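Local coordinates for protein ABC transporter (Caldanaerobius, PDB 4G68) that probably captures xylan-derived oligosaccharides as the solute-binding component of an ABC transporter in a thermophilic bacterium, at residues A[172-177]-A[372-377]; A[286-291]-A[303-308]; A[342-347]-A[412-417]; A[379-384]-A[399-404]. All coordinates share one frame; numbering follows the deposited sequence.

Contact 1. Residues A[172-177]-A[372-377]; sequences IPFDQQ and DMDYLI. With XYP (beta-D-xylopyranose), chain D.
Gln177 NE2 donates to the ring oxygen O5 of the xylose in chain D, 3.1 Å away, with an N-H...O angle of 146°; the side chain gets there by running out extended beyond CG (chi2 -172°). With an alanine here, O5 would probably be left without this donor and a gap would open beside C5 of the sugar. Two residues back along the strand, Asp175 presses on the helix residue Asp374, with Asp175 OD2 2.8 Å from Asp374 OD2. Two acceptors this close, with their carboxylate planes 22° apart, suggest that one of the pair may be protonated. Asp175 CB sits 3.1 Å from the same Asp374 OD2, and the Phe174 ring brings its edge up with CD1 at 3.8 Å from that oxygen. The other oxygen, Asp374 OD1, is hydrogen-bonded to Thr379 OG1. Asp175 meanwhile sends OD1 over a face of the Phe174 ring, off toward the rim. Phe174 and Asp175 both face Gly345, making a classic beta bulge. The whole is a helix, 356-377, laid on a bulged strand that carries Gln177 into the glycan pocket, consistent with a solute-binding protein fold.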
# COMPACT_ATOMS: atom_id res chain seq x y z
N ILE A 172 -14.22 -8.43 -4.74
CA ILE A 172 -13.76 -8.31 -6.16
C ILE A 172 -12.45 -7.52 -6.14
O ILE A 172 -12.42 -6.32 -5.79
CB ILE A 172 -14.76 -7.54 -7.04
CG1 ILE A 172 -16.17 -8.22 -7.04
CG2 ILE A 172 -14.20 -7.39 -8.44
CD1 ILE A 172 -16.29 -9.62 -7.69
N PRO A 173 -11.33 -8.17 -6.42
CA PRO A 173 -10.05 -7.43 -6.39
C PRO A 173 -10.00 -6.31 -7.45
O PRO A 173 -10.67 -6.41 -8.48
CB PRO A 173 -9.01 -8.51 -6.73
CG PRO A 173 -9.75 -9.82 -6.42
CD PRO A 173 -11.15 -9.55 -6.88
N PHE A 174 -9.27 -5.24 -7.17
CA PHE A 174 -9.05 -4.22 -8.21
C PHE A 174 -7.60 -3.75 -8.31
O PHE A 174 -7.17 -3.26 -9.37
CB PHE A 174 -10.04 -3.08 -8.11
CG PHE A 174 -9.75 -2.09 -7.00
CD1 PHE A 174 -8.96 -0.97 -7.24
CD2 PHE A 174 -10.30 -2.30 -5.67
CE1 PHE A 174 -8.70 -0.03 -6.17
CE2 PHE A 174 -10.06 -1.37 -4.66
CZ PHE A 174 -9.25 -0.29 -4.91
N ASP A 175 -6.83 -3.88 -7.25
CA ASP A 175 -5.39 -3.43 -7.32
C ASP A 175 -4.37 -4.21 -6.50
O ASP A 175 -4.73 -4.95 -5.55
CB ASP A 175 -5.16 -1.89 -7.33
CG ASP A 175 -5.33 -1.21 -5.99
OD1 ASP A 175 -5.40 -1.84 -4.96
OD2 ASP A 175 -5.43 0.04 -5.98
N GLN A 176 -3.11 -4.07 -6.91
CA GLN A 176 -1.99 -4.70 -6.24
C GLN A 176 -1.08 -3.62 -5.72
O GLN A 176 -1.02 -2.48 -6.27
CB GLN A 176 -1.11 -5.56 -7.16
CG GLN A 176 -1.81 -6.49 -8.13
CD GLN A 176 -0.80 -7.05 -9.08
OE1 GLN A 176 0.41 -7.09 -8.75
NE2 GLN A 176 -1.27 -7.52 -10.26
N GLN A 177 -0.40 -3.95 -4.63
CA GLN A 177 0.55 -3.01 -4.07
C GLN A 177 1.98 -3.58 -4.22
O GLN A 177 2.17 -4.80 -4.33
CB GLN A 177 0.25 -2.84 -2.56
CG GLN A 177 -1.07 -2.04 -2.36
CD GLN A 177 -1.27 -1.70 -0.89
OE1 GLN A 177 -0.47 -2.10 -0.02
NE2 GLN A 177 -2.36 -0.97 -0.62
N ASP A 372 -8.13 -0.12 -14.32
CA ASP A 372 -7.66 0.65 -15.49
C ASP A 372 -7.22 2.07 -15.11
O ASP A 372 -6.19 2.51 -15.62
CB ASP A 372 -8.76 0.79 -16.54
CG ASP A 372 -9.08 -0.54 -17.26
OD1 ASP A 372 -8.53 -1.56 -16.96
OD2 ASP A 372 -9.97 -0.48 -18.19
N MET A 373 -7.98 2.76 -14.25
CA MET A 373 -7.65 4.13 -13.83
C MET A 373 -6.29 4.07 -13.12
O MET A 373 -5.43 4.89 -13.39
CB MET A 373 -8.69 4.69 -12.81
CG MET A 373 -8.38 6.08 -12.21
SD MET A 373 -9.41 6.47 -10.71
CE MET A 373 -8.57 5.50 -9.49
N ASP A 374 -6.12 3.12 -12.21
CA ASP A 374 -4.89 2.98 -11.41
C ASP A 374 -3.70 2.87 -12.34
O ASP A 374 -2.67 3.49 -12.15
CB ASP A 374 -4.90 1.73 -10.55
CG ASP A 374 -5.59 1.88 -9.25
OD1 ASP A 374 -5.83 3.01 -8.72
OD2 ASP A 374 -5.87 0.80 -8.66
N TYR A 375 -3.89 2.08 -13.38
CA TYR A 375 -2.78 1.81 -14.32
C TYR A 375 -2.46 3.08 -15.09
O TYR A 375 -1.29 3.42 -15.30
CB TYR A 375 -3.20 0.74 -15.29
CG TYR A 375 -2.11 0.24 -16.18
CD1 TYR A 375 -0.84 -0.02 -15.67
CD2 TYR A 375 -2.39 -0.06 -17.53
CE1 TYR A 375 0.15 -0.56 -16.47
CE2 TYR A 375 -1.40 -0.57 -18.34
CZ TYR A 375 -0.15 -0.82 -17.80
OH TYR A 375 0.83 -1.34 -18.61
N LEU A 376 -3.50 3.78 -15.52
CA LEU A 376 -3.29 5.03 -16.30
C LEU A 376 -2.76 6.19 -15.51
O LEU A 376 -1.99 7.00 -16.07
CB LEU A 376 -4.60 5.46 -16.99
CG LEU A 376 -5.05 4.56 -18.17
CD1 LEU A 376 -6.46 5.00 -18.54
CD2 LEU A 376 -4.08 4.66 -19.34
N ILE A 377 -3.19 6.38 -14.26
CA ILE A 377 -2.69 7.54 -13.51
C ILE A 377 -1.63 7.22 -12.40
O ILE A 377 -1.19 8.14 -11.69
CB ILE A 377 -3.81 8.41 -12.90
CG1 ILE A 377 -4.65 7.64 -11.90
CG2 ILE A 377 -4.69 9.01 -14.02
CD1 ILE A 377 -5.69 8.51 -11.20
C1 XYP D . -2.61 1.86 2.51
C2 XYP D . -3.15 1.72 3.93
C3 XYP D . -2.01 1.19 4.81
C4 XYP D . -1.32 -0.05 4.20
C5 XYP D . -1.00 0.13 2.69
O2 XYP D . -3.67 2.96 4.36
O3 XYP D . -2.60 0.90 6.10
O4 XYP D . -0.12 -0.40 4.89
O5 XYP D . -2.13 0.64 2.00

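Contact 2. Residues A[286-291]-A[303-308]; sequences EATAEF and NFDAAA. With XYP (beta-D-xylopyranose), chain B.
The 3-10 turn 303-305, which brings Phe304 into the glycan pocket, and the short helix after it are backed by helix 284-292, where Thr288 meets Ala308 and Asp305. The tightest approach is between beta carbons, with Thr288 CB 3.5 Å from Ala308 CB. Thr288 OG1 also lies near that methyl but spends its polarity on its own helix, bonded to Asp285 O. The chi1 of 63° that holds the hydroxyl there puts CG2 beside the backbone N, from where it crosses Asp305 at about a right angle, 4.0 Å from Asp305 CG. The methyl thus rests against the carboxylate carbon, with OD1 only slightly farther off. The Asp305 oxygens are taken by other residues: OD1 makes a salt bridge to Arg284 NH1, and OD2 is hydrogen-bonded to Tyr299 OH. Since Arg284 NH1 also bonds the xylose in chain B, Asp305 is probably a second-shell residue that helps to position Arg284 for the sugar. Phe304 supplies the aromatic platform familiar from carbohydrate-binding proteins. C4 of that xylose stands 3.9 Å above the ring plane, over its centre, in a CH-pi arrangement, and the sugar O5 is 3.6 Å from Phe304 CD1. Asp305 OD1 lies in the plane of the same ring, at its edge. Ala306 N closes the turn with a hydrogen bond to Asn303 O, 3.0 Å.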
# COMPACT_ATOMS: atom_id res chain seq x y z
N GLU A 286 1.54 15.07 3.22
CA GLU A 286 2.50 16.13 3.34
C GLU A 286 3.89 15.71 2.87
O GLU A 286 4.66 16.51 2.33
CB GLU A 286 2.58 16.64 4.79
CG GLU A 286 1.33 17.47 5.08
CD GLU A 286 1.03 17.70 6.57
OE1 GLU A 286 1.51 16.96 7.42
OE2 GLU A 286 0.19 18.62 6.87
N ALA A 287 4.20 14.45 3.09
CA ALA A 287 5.51 13.95 2.61
C ALA A 287 5.55 13.78 1.09
O ALA A 287 6.58 14.10 0.47
CB ALA A 287 5.77 12.62 3.30
N THR A 288 4.44 13.32 0.48
CA THR A 288 4.44 13.24 -1.02
C THR A 288 4.51 14.65 -1.60
O THR A 288 5.12 14.84 -2.64
CB THR A 288 3.24 12.48 -1.60
OG1 THR A 288 2.02 13.17 -1.27
CG2 THR A 288 3.18 11.01 -1.10
N ALA A 289 3.90 15.63 -0.95
CA ALA A 289 4.09 17.05 -1.39
C ALA A 289 5.54 17.54 -1.27
O ALA A 289 6.03 18.21 -2.14
CB ALA A 289 3.11 18.01 -0.68
N GLU A 290 6.21 17.22 -0.18
CA GLU A 290 7.62 17.48 -0.05
C GLU A 290 8.43 16.88 -1.21
O GLU A 290 9.27 17.53 -1.82
CB GLU A 290 7.99 16.91 1.31
CG GLU A 290 9.34 17.16 1.77
CD GLU A 290 9.57 16.47 3.10
OE1 GLU A 290 8.70 15.84 3.64
OE2 GLU A 290 10.65 16.51 3.60
N PHE A 291 8.14 15.63 -1.54
CA PHE A 291 8.92 14.95 -2.57
C PHE A 291 8.56 15.45 -3.95
O PHE A 291 9.44 15.63 -4.74
CB PHE A 291 8.67 13.43 -2.49
CG PHE A 291 9.62 12.60 -3.36
CD1 PHE A 291 10.95 12.49 -3.02
CD2 PHE A 291 9.16 11.94 -4.50
CE1 PHE A 291 11.84 11.74 -3.85
CE2 PHE A 291 10.04 11.19 -5.32
CZ PHE A 291 11.39 11.08 -5.01
N ASN A 303 3.69 1.78 -4.20
CA ASN A 303 3.53 2.16 -5.61
C ASN A 303 2.36 3.12 -5.79
O ASN A 303 2.34 3.87 -6.74
CB ASN A 303 3.16 0.87 -6.37
CG ASN A 303 1.85 0.32 -5.88
OD1 ASN A 303 1.72 -0.20 -4.78
ND2 ASN A 303 0.82 0.47 -6.71
N PHE A 304 1.40 3.13 -4.83
CA PHE A 304 0.20 3.97 -4.96
C PHE A 304 0.48 5.46 -4.88
O PHE A 304 -0.34 6.29 -5.33
CB PHE A 304 -0.90 3.58 -3.95
CG PHE A 304 -0.37 3.25 -2.58
CD1 PHE A 304 0.12 4.24 -1.71
CD2 PHE A 304 -0.33 1.94 -2.17
CE1 PHE A 304 0.65 3.89 -0.43
CE2 PHE A 304 0.20 1.57 -0.93
CZ PHE A 304 0.68 2.55 -0.05
N ASP A 305 1.63 5.77 -4.27
CA ASP A 305 2.13 7.12 -4.14
C ASP A 305 2.69 7.69 -5.45
O ASP A 305 2.92 8.93 -5.58
CB ASP A 305 3.08 7.27 -2.98
CG ASP A 305 2.36 7.17 -1.59
OD1 ASP A 305 1.15 7.37 -1.49
OD2 ASP A 305 3.02 6.82 -0.63
N ALA A 306 2.92 6.83 -6.42
CA ALA A 306 3.47 7.26 -7.68
C ALA A 306 2.67 8.39 -8.28
O ALA A 306 3.24 9.32 -8.89
CB ALA A 306 3.50 6.10 -8.64
N ALA A 307 1.33 8.28 -8.24
CA ALA A 307 0.54 9.38 -8.73
C ALA A 307 0.86 10.74 -8.20
O ALA A 307 0.77 11.72 -9.00
CB ALA A 307 -0.99 9.09 -8.53
N ALA A 308 1.17 10.84 -6.90
CA ALA A 308 1.49 12.16 -6.33
C ALA A 308 2.68 12.77 -7.07
O ALA A 308 2.85 13.97 -7.04
CB ALA A 308 1.83 12.06 -4.81
C1 XYP B . -4.22 4.93 -1.31
C2 XYP B . -4.16 3.47 -1.76
C3 XYP B . -4.45 2.62 -0.50
C4 XYP B . -3.35 2.97 0.49
C5 XYP B . -3.37 4.48 0.78
O2 XYP B . -5.24 3.27 -2.68
O3 XYP B . -4.26 1.26 -0.94
O4 XYP B . -3.67 2.26 1.69
O5 XYP B . -3.15 5.18 -0.45

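Contact 3. Residues A[342-347]-A[412-417]; sequences GTVGAL and SVPAWD. With XYP (beta-D-xylopyranose), chain D.
The Pro414 ring meets Val344 at its CG corner, which lies 4.0 Å from Val344 CG1; the two side chains cross obliquely. Two residues on, the Trp416 indole stacks on the ring of His428 and meets Phe259 edge to face, and the Asp417 carboxylate faces the xylose of chain D. Sugar O4 donates to Asp417 OD1 and sugar O3 to Asp417 OD2, each at 2.6 Å, so neighbouring hydroxyls are gripped in bidentate fashion. With CG between the backbone N and the carbonyl carbon (chi1 66°), the carboxylate is turned to meet both. With an asparagine here, one hydroxyl would probably lose its acceptor, because the amide nitrogen could not take its proton. Ala415, at the N-cap position of helix 416-419, adds a methyl whose CB is 3.5 Å from the same O4. On the strand side, Val344 and Gly345 both face Asp175, a classic beta bulge in an antiparallel pair of the central sheet. One residue ahead of the corner at Thr343 is Gly342, whose CA is 4.4 Å from Ser412 OG. At its phi of 132° a beta carbon would collide with the carbonyl oxygen of the preceding residue, so only glycine fits comfortably.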
# COMPACT_ATOMS: atom_id res chain seq x y z
N GLY A 342 1.26 -7.12 -2.72
CA GLY A 342 0.42 -8.29 -3.12
C GLY A 342 -0.92 -7.72 -3.60
O GLY A 342 -1.13 -6.51 -3.65
N THR A 343 -1.85 -8.61 -3.96
CA THR A 343 -3.14 -8.11 -4.48
C THR A 343 -4.02 -7.87 -3.31
O THR A 343 -4.56 -8.81 -2.78
CB THR A 343 -3.77 -9.10 -5.50
OG1 THR A 343 -2.85 -9.24 -6.60
CG2 THR A 343 -5.07 -8.48 -6.08
N VAL A 344 -4.12 -6.61 -2.88
CA VAL A 344 -4.79 -6.34 -1.62
C VAL A 344 -5.87 -5.25 -1.74
O VAL A 344 -6.60 -5.05 -0.76
CB VAL A 344 -3.76 -5.97 -0.51
CG1 VAL A 344 -2.75 -7.08 -0.27
CG2 VAL A 344 -3.04 -4.72 -0.87
N GLY A 345 -5.96 -4.52 -2.86
CA GLY A 345 -7.09 -3.51 -3.05
C GLY A 345 -8.32 -4.31 -3.52
O GLY A 345 -8.24 -4.96 -4.56
N ALA A 346 -9.45 -4.21 -2.83
CA ALA A 346 -10.69 -4.93 -3.25
C ALA A 346 -11.95 -4.10 -2.94
O ALA A 346 -11.93 -3.19 -2.09
CB ALA A 346 -10.79 -6.25 -2.51
N LEU A 347 -12.98 -4.40 -3.71
CA LEU A 347 -14.33 -3.95 -3.31
C LEU A 347 -15.11 -5.07 -2.72
O LEU A 347 -14.98 -6.20 -3.19
CB LEU A 347 -15.08 -3.38 -4.54
CG LEU A 347 -14.35 -2.30 -5.36
CD1 LEU A 347 -15.31 -1.80 -6.45
CD2 LEU A 347 -14.08 -1.08 -4.46
N SER A 412 6.42 -12.22 -2.00
CA SER A 412 5.94 -10.93 -1.49
C SER A 412 5.10 -11.21 -0.28
O SER A 412 4.68 -12.37 -0.06
CB SER A 412 5.17 -10.15 -2.55
OG SER A 412 4.01 -10.87 -2.96
N VAL A 413 4.88 -10.18 0.55
CA VAL A 413 3.99 -10.28 1.71
C VAL A 413 3.42 -8.89 1.91
O VAL A 413 4.13 -7.94 1.69
CB VAL A 413 4.77 -10.76 3.02
CG1 VAL A 413 5.87 -9.78 3.48
CG2 VAL A 413 3.78 -11.04 4.12
N PRO A 414 2.12 -8.79 2.25
CA PRO A 414 1.44 -7.47 2.43
C PRO A 414 2.03 -6.72 3.60
O PRO A 414 2.57 -7.36 4.54
CB PRO A 414 0.01 -7.87 2.76
CG PRO A 414 -0.18 -9.15 1.99
CD PRO A 414 1.13 -9.87 2.19
N ALA A 415 1.90 -5.40 3.58
CA ALA A 415 2.34 -4.61 4.75
C ALA A 415 1.67 -5.13 6.01
O ALA A 415 0.53 -5.61 5.95
CB ALA A 415 1.94 -3.19 4.52
N TRP A 416 2.37 -5.09 7.15
CA TRP A 416 1.94 -5.87 8.24
C TRP A 416 0.61 -5.39 8.81
O TRP A 416 -0.08 -6.15 9.48
CB TRP A 416 3.00 -5.88 9.36
CG TRP A 416 4.25 -6.65 8.97
CD1 TRP A 416 4.74 -7.00 7.68
CD2 TRP A 416 5.25 -7.14 9.91
NE1 TRP A 416 5.95 -7.63 7.80
CE2 TRP A 416 6.31 -7.73 9.11
CE3 TRP A 416 5.37 -7.10 11.31
CZ2 TRP A 416 7.45 -8.33 9.71
CZ3 TRP A 416 6.51 -7.68 11.88
CH2 TRP A 416 7.51 -8.28 11.10
N ASP A 417 0.26 -4.11 8.64
CA ASP A 417 -1.03 -3.62 9.19
C ASP A 417 -2.24 -3.95 8.29
O ASP A 417 -3.38 -3.63 8.70
CB ASP A 417 -1.00 -2.11 9.42
CG ASP A 417 -0.88 -1.30 8.09
OD1 ASP A 417 -0.48 -1.87 7.02
OD2 ASP A 417 -1.23 -0.08 8.12
C1 XYP D . -2.61 1.86 2.51
C2 XYP D . -3.15 1.72 3.93
C3 XYP D . -2.01 1.19 4.81
C4 XYP D . -1.32 -0.05 4.20
C5 XYP D . -1.00 0.13 2.69
O2 XYP D . -3.67 2.96 4.36
O3 XYP D . -2.60 0.90 6.10
O4 XYP D . -0.12 -0.40 4.89
O5 XYP D . -2.13 0.64 2.00

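Contact 4. Residues A[379-384]-A[399-404]; sequences TGLPAW and IQIMNN. With XYS (alpha-D-xylopyranose), chain C.
Leu381 does most of the work, dividing its two methyls between Ile401 and Met402 of helix 396-406. Its CD1 lies 3.9 Å from Ile401 CG2, while CD2 is 3.8 Å from Met402 CG. CD2 also comes within 4.1 Å of Ile401 CG2, so the Ile401 branch sits near both ends of the leucine fork. That branch is the methyl anti to the backbone N of Ile401, with CG1 turned beside the N instead (chi1 -72°). The approaches differ in kind: the leucine runs at a slant across Ile401, whereas Leu381 and Met402 lie alongside each other but point opposite ways, meeting at the methylene CG. Beyond that point the methionine chain bends, chi3 52°, and its side chain also touches Tyr386. All three residues meet through carbon alone, in a helix packed against the sheet, on strands 168-184, 321-324 and 381-382. The short strand 381-382 pairs antiparallel with 168-184 through the backbone of Leu381 and Gln176, and Ile401 spans further along the same long strand to Val180 and Tyr182. Asn403 N bonds Ile399 O at 2.8 Å in the ordinary helical way, and the helix has a wider pi-type turn at 402-404. Just ahead of the leucine, Thr379 reaches the glycan: its CG2 is 3.5 Å from O5 of the alpha-xylose in chain C. That sugar is also hydrogen-bonded to Thr72 OG1 and Gly73 N.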
# COMPACT_ATOMS: atom_id res chain seq x y z
N THR A 379 -1.97 5.49 -9.58
CA THR A 379 -2.44 5.42 -8.20
C THR A 379 -2.49 3.95 -7.75
O THR A 379 -2.78 3.67 -6.60
CB THR A 379 -3.88 5.99 -8.07
OG1 THR A 379 -4.67 5.53 -9.13
CG2 THR A 379 -3.86 7.52 -8.13
N GLY A 380 -2.19 3.01 -8.63
CA GLY A 380 -2.12 1.61 -8.18
C GLY A 380 -1.61 0.72 -9.28
O GLY A 380 -1.36 1.23 -10.37
N LEU A 381 -1.36 -0.56 -8.97
CA LEU A 381 -0.96 -1.54 -10.00
C LEU A 381 -2.22 -2.37 -10.30
O LEU A 381 -2.87 -2.83 -9.42
CB LEU A 381 0.22 -2.39 -9.50
CG LEU A 381 1.57 -1.64 -9.40
CD1 LEU A 381 2.51 -2.44 -8.48
CD2 LEU A 381 2.14 -1.60 -10.82
N PRO A 382 -2.60 -2.49 -11.57
CA PRO A 382 -3.92 -3.06 -11.89
C PRO A 382 -3.97 -4.60 -11.48
O PRO A 382 -2.91 -5.32 -11.59
CB PRO A 382 -3.98 -2.96 -13.44
CG PRO A 382 -2.55 -2.86 -13.91
CD PRO A 382 -1.90 -2.01 -12.80
N ALA A 383 -5.12 -5.03 -11.02
CA ALA A 383 -5.38 -6.48 -10.78
C ALA A 383 -6.16 -7.04 -12.00
O ALA A 383 -6.16 -8.25 -12.20
CB ALA A 383 -6.17 -6.73 -9.50
N TRP A 384 -6.85 -6.19 -12.76
CA TRP A 384 -7.60 -6.64 -13.95
C TRP A 384 -6.67 -6.60 -15.14
O TRP A 384 -5.75 -5.76 -15.19
CB TRP A 384 -8.78 -5.78 -14.24
CG TRP A 384 -9.92 -5.96 -13.23
CD1 TRP A 384 -9.87 -5.67 -11.85
CD2 TRP A 384 -11.24 -6.53 -13.47
NE1 TRP A 384 -11.07 -5.96 -11.26
CE2 TRP A 384 -11.96 -6.47 -12.19
CE3 TRP A 384 -11.92 -6.99 -14.61
CZ2 TRP A 384 -13.28 -6.92 -12.05
CZ3 TRP A 384 -13.28 -7.38 -14.47
CH2 TRP A 384 -13.95 -7.39 -13.24
N ILE A 399 5.25 1.86 -15.43
CA ILE A 399 5.86 0.74 -16.18
C ILE A 399 7.14 0.32 -15.49
O ILE A 399 7.40 -0.90 -15.31
CB ILE A 399 6.13 1.15 -17.63
CG1 ILE A 399 4.82 1.25 -18.40
CG2 ILE A 399 7.00 0.15 -18.31
CD1 ILE A 399 4.91 2.11 -19.65
N GLN A 400 7.95 1.31 -15.13
CA GLN A 400 9.14 1.04 -14.35
C GLN A 400 8.89 0.30 -13.03
O GLN A 400 9.69 -0.57 -12.62
CB GLN A 400 9.93 2.33 -14.14
CG GLN A 400 11.37 2.08 -13.69
CD GLN A 400 12.19 3.31 -13.74
OE1 GLN A 400 13.26 3.31 -14.42
NE2 GLN A 400 11.76 4.37 -13.09
N ILE A 401 7.83 0.68 -12.30
CA ILE A 401 7.49 -0.10 -11.09
C ILE A 401 7.30 -1.57 -11.45
O ILE A 401 7.79 -2.45 -10.76
CB ILE A 401 6.26 0.49 -10.32
CG1 ILE A 401 6.74 1.79 -9.64
CG2 ILE A 401 5.79 -0.46 -9.23
CD1 ILE A 401 5.59 2.66 -9.10
N MET A 402 6.56 -1.84 -12.51
CA MET A 402 6.34 -3.22 -12.99
C MET A 402 7.67 -3.87 -13.32
O MET A 402 7.97 -4.96 -12.84
CB MET A 402 5.44 -3.22 -14.24
CG MET A 402 3.99 -2.93 -13.91
SD MET A 402 3.00 -3.27 -15.42
CE MET A 402 3.47 -4.82 -15.85
N ASN A 403 8.51 -3.15 -14.06
CA ASN A 403 9.76 -3.73 -14.51
C ASN A 403 10.81 -3.91 -13.46
O ASN A 403 11.53 -4.93 -13.45
CB ASN A 403 10.33 -2.85 -15.63
CG ASN A 403 9.64 -3.08 -16.96
OD1 ASN A 403 8.92 -4.05 -17.10
ND2 ASN A 403 9.83 -2.16 -17.92
N ASN A 404 11.04 -2.87 -12.67
CA ASN A 404 12.06 -2.94 -11.64
C ASN A 404 11.69 -3.68 -10.34
O ASN A 404 12.58 -4.20 -9.66
CB ASN A 404 12.62 -1.56 -11.33
CG ASN A 404 13.43 -0.99 -12.48
OD1 ASN A 404 13.60 -1.66 -13.53
ND2 ASN A 404 13.92 0.25 -12.32
C1 XYS C . -5.67 9.08 -4.12
C2 XYS C . -5.75 8.92 -2.58
C3 XYS C . -4.74 7.92 -1.99
C4 XYS C . -4.65 6.66 -2.87
C5 XYS C . -4.34 7.05 -4.31
O1 XYS C . -5.65 10.40 -4.58
O2 XYS C . -5.74 10.08 -1.84
O3 XYS C . -5.15 7.66 -0.70
O4 XYS C . -3.87 5.62 -2.33
O5 XYS C . -4.81 8.22 -4.79

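Overall arrangement
Contacts 1, 2 and 4 are buried, whereas contact 3, nearest the centre of the chain, is only partly so. Contacts 1, 3 and 4 reach one sheet: strand 168-184 has both 341-349 and 381-382 as neighbours, and Phe174 N probably bonds to Gly345 O while Gln176 N does so to Leu381 O. Contact 2 joins this group by packing, through Asn303 and Phe304 against Gln177. Chemistry varies with place. Contact 1 brings acids together, contacts 2 and 4 rest mainly on carbon, and contact 3 pairs a small apolar touch with a carboxylate's hold on a sugar. Contacts 1 and 3 share one xylose; contacts 2 and 4 touch other sugars.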